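Side-chain contacts in C.Elegans p53 tumor suppressor-like transcription factor (Caenorhabditis elegans, PDB 1T4W), which activates transcription by binding the same DNA consensus sequence as p53, promotes apoptosis after DNA damage and other stress, and has a role in proper meiotic chromosome segregation: residues I6-Q11 / K29-K34; I41-K46 / L155-D160; L56-R61 / V129-D134. All coordinates share one frame; numbering follows the deposited sequence.

Interaction 1 of 3, residues I6-Q11 / K29-K34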
loop_
_atom_site.group_PDB
_atom_site.type_symbol
_atom_site.label_atom_id
_atom_site.label_comp_id
_atom_site.label_asym_id
_atom_site.label_seq_id
_atom_site.Cartn_x
_atom_site.Cartn_y
_atom_site.Cartn_z
ATOM N N ILE A 6 4.195 1.373 8.087
ATOM C CA ILE A 6 2.855 1.328 7.544
ATOM C C ILE A 6 2.253 0.023 8.094
ATOM O O ILE A 6 2.921 -0.996 8.138
ATOM C CB ILE A 6 2.833 1.378 5.993
ATOM C CG1 ILE A 6 1.389 1.223 5.519
ATOM C CG2 ILE A 6 3.780 0.324 5.390
ATOM C CD1 ILE A 6 1.145 1.537 4.052
ATOM N N ASP A 7 1.010 0.073 8.563
ATOM C CA ASP A 7 0.364 -1.116 9.111
ATOM C C ASP A 7 -1.133 -1.038 8.883
ATOM O O ASP A 7 -1.660 0.023 8.571
ATOM C CB ASP A 7 0.592 -1.209 10.624
ATOM C CG ASP A 7 2.017 -1.502 10.989
ATOM O OD1 ASP A 7 2.426 -2.683 10.899
ATOM O OD2 ASP A 7 2.724 -0.537 11.365
ATOM N N VAL A 8 -1.834 -2.153 9.037
ATOM C CA VAL A 8 -3.287 -2.071 8.916
ATOM C C VAL A 8 -3.748 -1.816 10.361
ATOM O O VAL A 8 -2.992 -2.041 11.295
ATOM C CB VAL A 8 -3.919 -3.389 8.405
ATOM C CG1 VAL A 8 -3.375 -3.731 7.005
ATOM C CG2 VAL A 8 -3.646 -4.509 9.409
ATOM N N LEU A 9 -4.961 -1.314 10.545
ATOM C CA LEU A 9 -5.479 -1.090 11.891
ATOM C C LEU A 9 -5.877 -2.473 12.413
ATOM O O LEU A 9 -6.970 -2.947 12.143
ATOM C CB LEU A 9 -6.696 -0.174 11.835
ATOM C CG LEU A 9 -7.340 0.250 13.154
ATOM C CD1 LEU A 9 -6.283 0.862 14.081
ATOM C CD2 LEU A 9 -8.448 1.258 12.864
ATOM N N LYS A 10 -4.973 -3.101 13.157
ATOM C CA LYS A 10 -5.161 -4.444 13.679
ATOM C C LYS A 10 -6.477 -4.764 14.355
ATOM O O LYS A 10 -7.052 -5.826 14.121
ATOM C CB LYS A 10 -3.997 -4.797 14.605
ATOM C CG LYS A 10 -2.679 -4.965 13.855
ATOM C CD LYS A 10 -2.864 -5.864 12.624
ATOM C CE LYS A 10 -3.443 -7.242 13.003
ATOM N NZ LYS A 10 -4.410 -7.796 12.000
ATOM N N GLN A 11 -6.960 -3.856 15.187
ATOM C CA GLN A 11 -8.216 -4.082 15.879
ATOM C C GLN A 11 -9.248 -4.632 14.908
ATOM O O GLN A 11 -9.777 -5.722 15.098
ATOM C CB GLN A 11 -8.751 -2.778 16.490
ATOM C CG GLN A 11 -7.872 -2.143 17.563
ATOM C CD GLN A 11 -6.693 -1.363 16.999
ATOM O OE1 GLN A 11 -5.733 -1.940 16.475
ATOM N NE2 GLN A 11 -6.761 -0.038 17.105
ATOM N N LYS A 29 5.961 -7.310 6.096
ATOM C CA LYS A 29 4.513 -7.294 6.210
ATOM C C LYS A 29 3.733 -7.804 5.015
ATOM O O LYS A 29 4.027 -7.452 3.875
ATOM C CB LYS A 29 4.081 -5.886 6.570
ATOM C CG LYS A 29 4.896 -5.370 7.755
ATOM C CD LYS A 29 4.465 -4.012 8.186
ATOM C CE LYS A 29 5.255 -3.591 9.424
ATOM N NZ LYS A 29 4.913 -2.205 9.730
ATOM N N TYR A 30 2.719 -8.616 5.299
ATOM C CA TYR A 30 1.877 -9.212 4.257
ATOM C C TYR A 30 0.404 -8.931 4.482
ATOM O O TYR A 30 -0.116 -9.067 5.589
ATOM C CB TYR A 30 2.077 -10.732 4.209
ATOM C CG TYR A 30 3.467 -11.166 3.797
ATOM C CD1 TYR A 30 4.578 -10.857 4.581
ATOM C CD2 TYR A 30 3.670 -11.871 2.608
ATOM C CE1 TYR A 30 5.864 -11.237 4.191
ATOM C CE2 TYR A 30 4.945 -12.257 2.209
ATOM C CZ TYR A 30 6.034 -11.939 3.004
ATOM O OH TYR A 30 7.283 -12.351 2.617
ATOM N N LEU A 31 -0.272 -8.537 3.416
ATOM C CA LEU A 31 -1.702 -8.270 3.482
ATOM C C LEU A 31 -2.462 -9.096 2.434
ATOM O O LEU A 31 -2.018 -9.224 1.292
ATOM C CB LEU A 31 -1.992 -6.780 3.222
ATOM C CG LEU A 31 -3.468 -6.431 2.954
ATOM C CD1 LEU A 31 -4.256 -6.479 4.262
ATOM C CD2 LEU A 31 -3.566 -5.027 2.332
ATOM N N TRP A 32 -3.590 -9.671 2.836
ATOM C CA TRP A 32 -4.451 -10.396 1.902
ATOM C C TRP A 32 -5.788 -9.726 2.129
ATOM O O TRP A 32 -6.180 -9.523 3.278
ATOM C CB TRP A 32 -4.579 -11.887 2.249
ATOM C CG TRP A 32 -3.275 -12.668 2.187
ATOM C CD1 TRP A 32 -2.808 -13.426 1.148
ATOM C CD2 TRP A 32 -2.296 -12.753 3.219
ATOM N NE1 TRP A 32 -1.595 -13.990 1.475
ATOM C CE2 TRP A 32 -1.256 -13.588 2.742
ATOM C CE3 TRP A 32 -2.192 -12.197 4.503
ATOM C CZ2 TRP A 32 -0.124 -13.883 3.506
ATOM C CZ3 TRP A 32 -1.066 -12.491 5.264
ATOM C CH2 TRP A 32 -0.048 -13.330 4.762
ATOM N N THR A 33 -6.485 -9.376 1.054
ATOM C CA THR A 33 -7.805 -8.734 1.183
ATOM C C THR A 33 -8.631 -9.034 -0.059
ATOM O O THR A 33 -8.076 -9.368 -1.106
ATOM C CB THR A 33 -7.661 -7.181 1.308
ATOM O OG1 THR A 33 -8.949 -6.548 1.279
ATOM C CG2 THR A 33 -6.818 -6.640 0.159
ATOM N N LYS A 34 -9.953 -8.932 0.059
ATOM C CA LYS A 34 -10.824 -9.135 -1.099
ATOM C C LYS A 34 -10.861 -7.780 -1.794
ATOM O O LYS A 34 -10.563 -6.763 -1.165
ATOM C CB LYS A 34 -12.258 -9.458 -0.666
ATOM C CG LYS A 34 -12.457 -10.734 0.117
ATOM C CD LYS A 34 -13.928 -10.848 0.368
ATOM C CE LYS A 34 -14.267 -12.007 1.261
ATOM N NZ LYS A 34 -15.748 -12.131 1.328
HETATM O O HOH W 1 6.166 -0.674 7.398
#

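Interaction 2 of 3, residues I41-K46 / L155-D160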
loop_
_atom_site.group_PDB
_atom_site.type_symbol
_atom_site.label_atom_id
_atom_site.label_comp_id
_atom_site.label_asym_id
_atom_site.label_seq_id
_atom_site.Cartn_x
_atom_site.Cartn_y
_atom_site.Cartn_z
ATOM N N ILE A 41 -5.732 1.524 7.002
ATOM C CA ILE A 41 -4.282 1.697 7.078
ATOM C C ILE A 41 -3.903 2.811 8.061
ATOM O O ILE A 41 -4.618 3.815 8.212
ATOM C CB ILE A 41 -3.669 2.114 5.704
ATOM C CG1 ILE A 41 -3.990 1.074 4.618
ATOM C CG2 ILE A 41 -2.132 2.358 5.853
ATOM C CD1 ILE A 41 -3.367 -0.323 4.857
ATOM N N GLN A 42 -2.787 2.616 8.741
ATOM C CA GLN A 42 -2.276 3.652 9.633
ATOM C C GLN A 42 -0.802 3.825 9.305
ATOM O O GLN A 42 -0.042 2.865 9.391
ATOM C CB GLN A 42 -2.392 3.241 11.098
ATOM C CG GLN A 42 -3.820 3.017 11.558
ATOM C CD GLN A 42 -3.944 3.104 13.064
ATOM O OE1 GLN A 42 -3.192 2.456 13.799
ATOM N NE2 GLN A 42 -4.890 3.913 13.534
ATOM N N VAL A 43 -0.407 5.026 8.899
ATOM C CA VAL A 43 1.005 5.291 8.610
ATOM C C VAL A 43 1.542 6.146 9.771
ATOM O O VAL A 43 0.963 7.172 10.102
ATOM C CB VAL A 43 1.187 6.057 7.272
ATOM C CG1 VAL A 43 2.693 6.375 7.043
ATOM C CG2 VAL A 43 0.634 5.205 6.096
ATOM N N LYS A 44 2.636 5.716 10.393
ATOM C CA LYS A 44 3.188 6.461 11.517
ATOM C C LYS A 44 4.660 6.757 11.287
ATOM O O LYS A 44 5.353 6.013 10.581
ATOM C CB LYS A 44 3.025 5.654 12.820
ATOM C CG LYS A 44 1.570 5.457 13.272
ATOM C CD LYS A 44 1.512 4.497 14.456
ATOM C CE LYS A 44 0.100 4.389 15.056
ATOM N NZ LYS A 44 0.083 3.502 16.272
ATOM N N TRP A 45 5.143 7.848 11.868
ATOM C CA TRP A 45 6.551 8.182 11.730
ATOM C C TRP A 45 7.066 9.065 12.858
ATOM O O TRP A 45 6.292 9.670 13.593
ATOM C CB TRP A 45 6.827 8.874 10.379
ATOM C CG TRP A 45 6.048 10.149 10.131
ATOM C CD1 TRP A 45 6.419 11.427 10.471
ATOM C CD2 TRP A 45 4.740 10.257 9.548
ATOM N NE1 TRP A 45 5.425 12.319 10.141
ATOM C CE2 TRP A 45 4.381 11.630 9.577
ATOM C CE3 TRP A 45 3.837 9.326 9.009
ATOM C CZ2 TRP A 45 3.155 12.098 9.085
ATOM C CZ3 TRP A 45 2.614 9.784 8.520
ATOM C CH2 TRP A 45 2.283 11.166 8.561
ATOM N N LYS A 46 8.388 9.095 12.988
ATOM C CA LYS A 46 9.070 9.944 13.944
ATOM C C LYS A 46 10.116 10.707 13.122
ATOM O O LYS A 46 10.885 10.115 12.359
ATOM C CB LYS A 46 9.769 9.144 15.030
ATOM C CG LYS A 46 10.396 10.062 16.071
ATOM C CD LYS A 46 11.825 9.656 16.353
ATOM C CE LYS A 46 12.577 10.753 17.099
ATOM N NZ LYS A 46 13.991 10.352 17.357
ATOM N N LEU A 155 2.423 -2.171 -1.543
ATOM C CA LEU A 155 1.818 -0.882 -1.158
ATOM C C LEU A 155 2.941 -0.100 -0.485
ATOM O O LEU A 155 3.428 -0.497 0.593
ATOM C CB LEU A 155 0.669 -1.082 -0.150
ATOM C CG LEU A 155 0.007 0.228 0.330
ATOM C CD1 LEU A 155 -0.578 0.949 -0.886
ATOM C CD2 LEU A 155 -1.098 -0.052 1.360
ATOM N N ALA A 156 3.355 0.995 -1.117
ATOM C CA ALA A 156 4.458 1.818 -0.608
ATOM C C ALA A 156 4.052 3.260 -0.338
ATOM O O ALA A 156 3.256 3.835 -1.092
ATOM C CB ALA A 156 5.638 1.805 -1.626
ATOM N N VAL A 157 4.617 3.827 0.736
ATOM C CA VAL A 157 4.366 5.211 1.123
ATOM C C VAL A 157 5.692 5.953 1.306
ATOM O O VAL A 157 6.692 5.382 1.741
ATOM C CB VAL A 157 3.535 5.316 2.436
ATOM C CG1 VAL A 157 2.085 4.875 2.163
ATOM C CG2 VAL A 157 4.167 4.480 3.517
ATOM N N PHE A 158 5.668 7.240 0.983
ATOM C CA PHE A 158 6.850 8.097 1.039
ATOM C C PHE A 158 6.489 9.383 1.745
ATOM O O PHE A 158 5.424 9.974 1.483
ATOM C CB PHE A 158 7.310 8.438 -0.388
ATOM C CG PHE A 158 7.623 7.228 -1.225
ATOM C CD1 PHE A 158 8.895 6.660 -1.208
ATOM C CD2 PHE A 158 6.624 6.607 -1.967
ATOM C CE1 PHE A 158 9.169 5.464 -1.921
ATOM C CE2 PHE A 158 6.880 5.424 -2.682
ATOM C CZ PHE A 158 8.154 4.848 -2.655
ATOM N N LEU A 159 7.357 9.803 2.658
ATOM C CA LEU A 159 7.136 11.060 3.344
ATOM C C LEU A 159 8.083 12.042 2.660
ATOM O O LEU A 159 9.293 11.805 2.634
ATOM C CB LEU A 159 7.476 10.940 4.835
ATOM C CG LEU A 159 7.012 12.137 5.683
ATOM C CD1 LEU A 159 5.490 12.216 5.687
ATOM C CD2 LEU A 159 7.525 11.989 7.103
ATOM N N ASP A 160 7.534 13.111 2.075
ATOM C CA ASP A 160 8.355 14.120 1.392
ATOM C C ASP A 160 8.409 15.436 2.158
ATOM O O ASP A 160 7.429 15.822 2.808
ATOM C CB ASP A 160 7.792 14.482 0.028
ATOM C CG ASP A 160 7.907 13.368 -1.005
ATOM O OD1 ASP A 160 8.684 12.401 -0.839
ATOM O OD2 ASP A 160 7.188 13.488 -2.003
#

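Interaction 3 of 3, residues L56-R61 / V129-D134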
loop_
_atom_site.group_PDB
_atom_site.type_symbol
_atom_site.label_atom_id
_atom_site.label_comp_id
_atom_site.label_asym_id
_atom_site.label_seq_id
_atom_site.Cartn_x
_atom_site.Cartn_y
_atom_site.Cartn_z
ATOM N N LEU A 56 4.786 18.645 5.549
ATOM C CA LEU A 56 5.070 17.421 4.810
ATOM C C LEU A 56 3.902 16.896 4.006
ATOM O O LEU A 56 2.764 17.321 4.191
ATOM C CB LEU A 56 5.531 16.332 5.779
ATOM C CG LEU A 56 6.763 16.651 6.642
ATOM C CD1 LEU A 56 7.244 15.422 7.376
ATOM C CD2 LEU A 56 7.871 17.160 5.751
ATOM N N SER A 57 4.209 15.990 3.084
ATOM C CA SER A 57 3.188 15.336 2.277
ATOM C C SER A 57 3.503 13.833 2.251
ATOM O O SER A 57 4.650 13.410 2.446
ATOM C CB SER A 57 3.143 15.912 0.855
ATOM O OG SER A 57 4.386 15.801 0.207
ATOM N N LEU A 58 2.475 13.020 2.059
ATOM C CA LEU A 58 2.671 11.581 2.016
ATOM C C LEU A 58 2.179 11.043 0.670
ATOM O O LEU A 58 1.032 11.262 0.289
ATOM C CB LEU A 58 1.899 10.894 3.140
ATOM C CG LEU A 58 2.181 9.383 3.264
ATOM C CD1 LEU A 58 3.512 9.144 3.990
ATOM C CD2 LEU A 58 1.059 8.732 4.033
ATOM N N ARG A 59 3.052 10.356 -0.052
ATOM C CA ARG A 59 2.672 9.780 -1.333
ATOM C C ARG A 59 2.377 8.297 -1.125
ATOM O O ARG A 59 3.090 7.605 -0.391
ATOM C CB ARG A 59 3.791 9.966 -2.370
ATOM C CG ARG A 59 3.842 11.365 -2.983
ATOM C CD ARG A 59 5.007 11.516 -4.003
ATOM N NE ARG A 59 6.335 11.423 -3.380
ATOM C CZ ARG A 59 7.186 10.412 -3.550
ATOM N NH1 ARG A 59 6.858 9.380 -4.319
ATOM N NH2 ARG A 59 8.392 10.448 -2.993
ATOM N N ILE A 60 1.323 7.818 -1.774
ATOM C CA ILE A 60 0.901 6.423 -1.666
ATOM C C ILE A 60 0.873 5.806 -3.071
ATOM O O ILE A 60 0.210 6.323 -3.962
ATOM C CB ILE A 60 -0.514 6.319 -1.065
ATOM C CG1 ILE A 60 -0.554 7.019 0.298
ATOM C CG2 ILE A 60 -0.912 4.840 -0.930
ATOM C CD1 ILE A 60 -1.956 7.415 0.730
ATOM N N ARG A 61 1.596 4.708 -3.246
ATOM C CA ARG A 61 1.674 4.016 -4.525
ATOM C C ARG A 61 1.366 2.534 -4.369
ATOM O O ARG A 61 1.489 1.961 -3.282
ATOM C CB ARG A 61 3.080 4.140 -5.123
ATOM C CG ARG A 61 3.500 5.554 -5.586
ATOM C CD ARG A 61 4.750 5.422 -6.506
ATOM N NE ARG A 61 4.389 4.762 -7.757
ATOM C CZ ARG A 61 5.246 4.223 -8.614
ATOM N NH1 ARG A 61 4.787 3.656 -9.724
ATOM N NH2 ARG A 61 6.555 4.232 -8.362
ATOM N N VAL A 129 2.209 13.373 12.644
ATOM C CA VAL A 129 3.084 12.209 12.806
ATOM C C VAL A 129 2.347 10.905 12.481
ATOM O O VAL A 129 2.854 9.810 12.724
ATOM C CB VAL A 129 3.645 12.119 14.243
ATOM C CG1 VAL A 129 4.553 13.330 14.542
ATOM C CG2 VAL A 129 2.478 12.076 15.248
ATOM N N GLN A 130 1.143 11.021 11.938
ATOM C CA GLN A 130 0.386 9.824 11.590
ATOM C C GLN A 130 -0.591 10.136 10.487
ATOM O O GLN A 130 -1.008 11.276 10.307
ATOM C CB GLN A 130 -0.387 9.287 12.810
ATOM C CG GLN A 130 -1.061 7.912 12.591
ATOM C CD GLN A 130 -1.521 7.267 13.899
ATOM O OE1 GLN A 130 -0.839 7.372 14.905
ATOM N NE2 GLN A 130 -2.665 6.582 13.878
ATOM N N ALA A 131 -0.935 9.126 9.706
ATOM C CA ALA A 131 -1.924 9.346 8.677
ATOM C C ALA A 131 -2.792 8.110 8.680
ATOM O O ALA A 131 -2.284 6.989 8.589
ATOM C CB ALA A 131 -1.271 9.529 7.311
ATOM N N ASN A 132 -4.094 8.328 8.783
ATOM C CA ASN A 132 -5.077 7.257 8.766
ATOM C C ASN A 132 -5.966 7.381 7.544
ATOM O O ASN A 132 -6.317 8.490 7.116
ATOM C CB ASN A 132 -5.949 7.318 10.020
ATOM C CG ASN A 132 -5.144 7.143 11.284
ATOM O OD1 ASN A 132 -4.253 6.303 11.346
ATOM N ND2 ASN A 132 -5.460 7.928 12.306
ATOM N N PHE A 133 -6.313 6.241 6.966
ATOM C CA PHE A 133 -7.205 6.216 5.809
ATOM C C PHE A 133 -7.483 4.774 5.424
ATOM O O PHE A 133 -6.769 3.852 5.841
ATOM C CB PHE A 133 -6.573 6.950 4.606
ATOM C CG PHE A 133 -5.218 6.407 4.198
ATOM C CD1 PHE A 133 -5.110 5.339 3.299
ATOM C CD2 PHE A 133 -4.055 6.929 4.751
ATOM C CE1 PHE A 133 -3.854 4.792 2.958
ATOM C CE2 PHE A 133 -2.787 6.391 4.420
ATOM C CZ PHE A 133 -2.693 5.313 3.517
ATOM N N ASP A 134 -8.536 4.581 4.647
ATOM C CA ASP A 134 -8.814 3.254 4.149
ATOM C C ASP A 134 -8.333 3.211 2.729
ATOM O O ASP A 134 -8.389 4.217 2.022
ATOM C CB ASP A 134 -10.296 2.949 4.116
ATOM C CG ASP A 134 -10.881 2.822 5.484
ATOM O OD1 ASP A 134 -10.210 2.221 6.347
ATOM O OD2 ASP A 134 -12.006 3.316 5.680
#

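Interaction 1 of 3, residues I6-Q11 / K29-K34
Asp7 and Lys29 meet where strand 6-8 crosses strand 29-33. The two run in roughly the same direction, inclined by 38°, and their axes come within 8.8 Å, close enough for side chains of the two sheets to meet between them. This is the p53-like beta-sandwich: strand 3-8 is an edge strand of the four-stranded sheet, and strand 29-33 lies in the larger mixed sheet, between 19-23 and 166-177. At the partly exposed end of the contact, the ammonium of Lys29 joins the two strands. Its chain is extended beyond CG and lies across the Asp7 side chain at about a right angle, carrying NZ to 2.8 Å from Asp7 OD1 in a salt bridge that is also a hydrogen bond. The nitrogen approaches from above the carboxylate plane, 42° out of it. The same NZ donates to the backbone O of Ile6 at 2.8 Å, again from above the carbonyl plane. Glu5 adds a second carboxylate through its OE1, so two acidic side chains and a main-chain oxygen fix the lysine head, and the acidic surroundings would probably favour its charged form. Further in, the contact turns apolar: Val8 and Leu31 slant across one another, CG1 of Val8 resting 4.0 Å from CD1 of Leu31, with Phe21 also against Val8. Leu31 reaches there because its CG lies anti to the backbone N (chi1 167°). Water 1 bridges the two strands, accepting from Ile6 N at 2.9 Å and from Lys29 NZ at 3.1 Å.

Interaction 2 of 3, residues I41-K46 / L155-D160
The indole of Trp45 has a methyl of Leu159 over one face: CD2 stands 3.7 Å from the centroid of the five-membered ring and 13° off its normal, a clear CH-pi contact. Measured against the whole indole, the methyl is displaced to the pyrrole end, where its closest ring atom is Trp45 CD1, 3.6 Å from Leu159 CD2. The other branch, CD1 of Leu159, stays farther from the ring, 4.1 Å from Trp45 CZ2, so the forked leucine tip follows the long direction of the indole. NE1 makes a weak hydrogen bond to the backbone O of Ala128. Trp45 presents its face because CG sits between the backbone N and the carbonyl carbon (chi1 58°), while the leucine side chain crosses it at about a right angle.

The strands carrying these residues, 39-46 and 152-160, belong to opposing sheets of the p53-like sandwich, and segments 41-46 and 155-160 are inclined by 38°. Their alternate residues meet in pairs. In the middle, Val43 CG2 touches Val157 CG1 at 4.2 Å, and at the far end Ile41 and Leu155 meet tip to tip, CD1 of the isoleucine 4.2 Å from CD2 of the leucine; Ile6 flanks this last pair. With an alanine in place of Trp45, Leu159 CD2 would probably lose the aromatic surface beneath it and a gap would open between the sheets.

No hydrogen bond joins the two segments. All six touching residues are buried and meet through carbon surface, so cohesion here comes from dispersion and exclusion of water, the CH-pi contact being itself largely dispersive.

Interaction 3 of 3, residues L56-R61 / V129-D134
Ala131 and Phe133 turn inward to meet Leu58 and Ile60, while on the other side of their strand Gln130 and Asn132 join through a hydrogen bond, Gln130 NE2 to Asn132 OD1, 3.0 Å long and almost straight at 177°. It lies in the plane of both amides and uses a lone pair of OD1, so each group limits the rotation of the other. The pair decorates the outer surface of the four-stranded sheet, beside Gln42, and Gln130 also lies against Lys44.

Inside the p53-like sandwich the contact is wholly apolar. CD1 of Ile60 sits over one face of the Phe133 ring, 4.0 Å from the centroid and 29° off the normal, in a CH-pi arrangement. The methyl is shifted to the far end of the ring: CZ of Phe133 is nearest to it at 3.6 Å, and CE1 and CE2 follow at equal distances of 3.9 Å. The two side chains come from opposite directions, and the phenylalanine, with CG held between its backbone N and carbonyl carbon (chi1 56°), offers its flat side to the methyl. The strands spread apart here, with CA of Ile60 11.0 Å from CA of Phe133, and two large side chains span the distance. Where the backbones are closer, the partner is small: CD2 of Leu58 meets the CB of Ala131 at 4.1 Å.

Strand 57-65 runs between 152-160 and 119-123 in the mixed sheet, and there Ile60 also touches Val157 and Leu58 touches Leu122. Strand 130-137 is flanked by 39-46 and 101-104 in the opposing sheet.

In the fold
All three contacts bridge the same two sheets of the DNA-binding domain, each taking one strand from the four-stranded sheet and one from the mixed sheet. Interaction 1 closes first along the chain; interaction 3 is nested within the long loop that interaction 2 closes. Interactions 2 and 3 form one continuous core, their centres about 5 Å apart, because strands 39-46 and 130-137 are neighbours in one sheet, as are 152-160 and 57-65 in the other. Interaction 1 lies farther along, its centre about 14 Å from that of interaction 2, linked through the pairing of strands 3-8 and 39-46. Together they form part of the core between the two sheets, away from the zinc site.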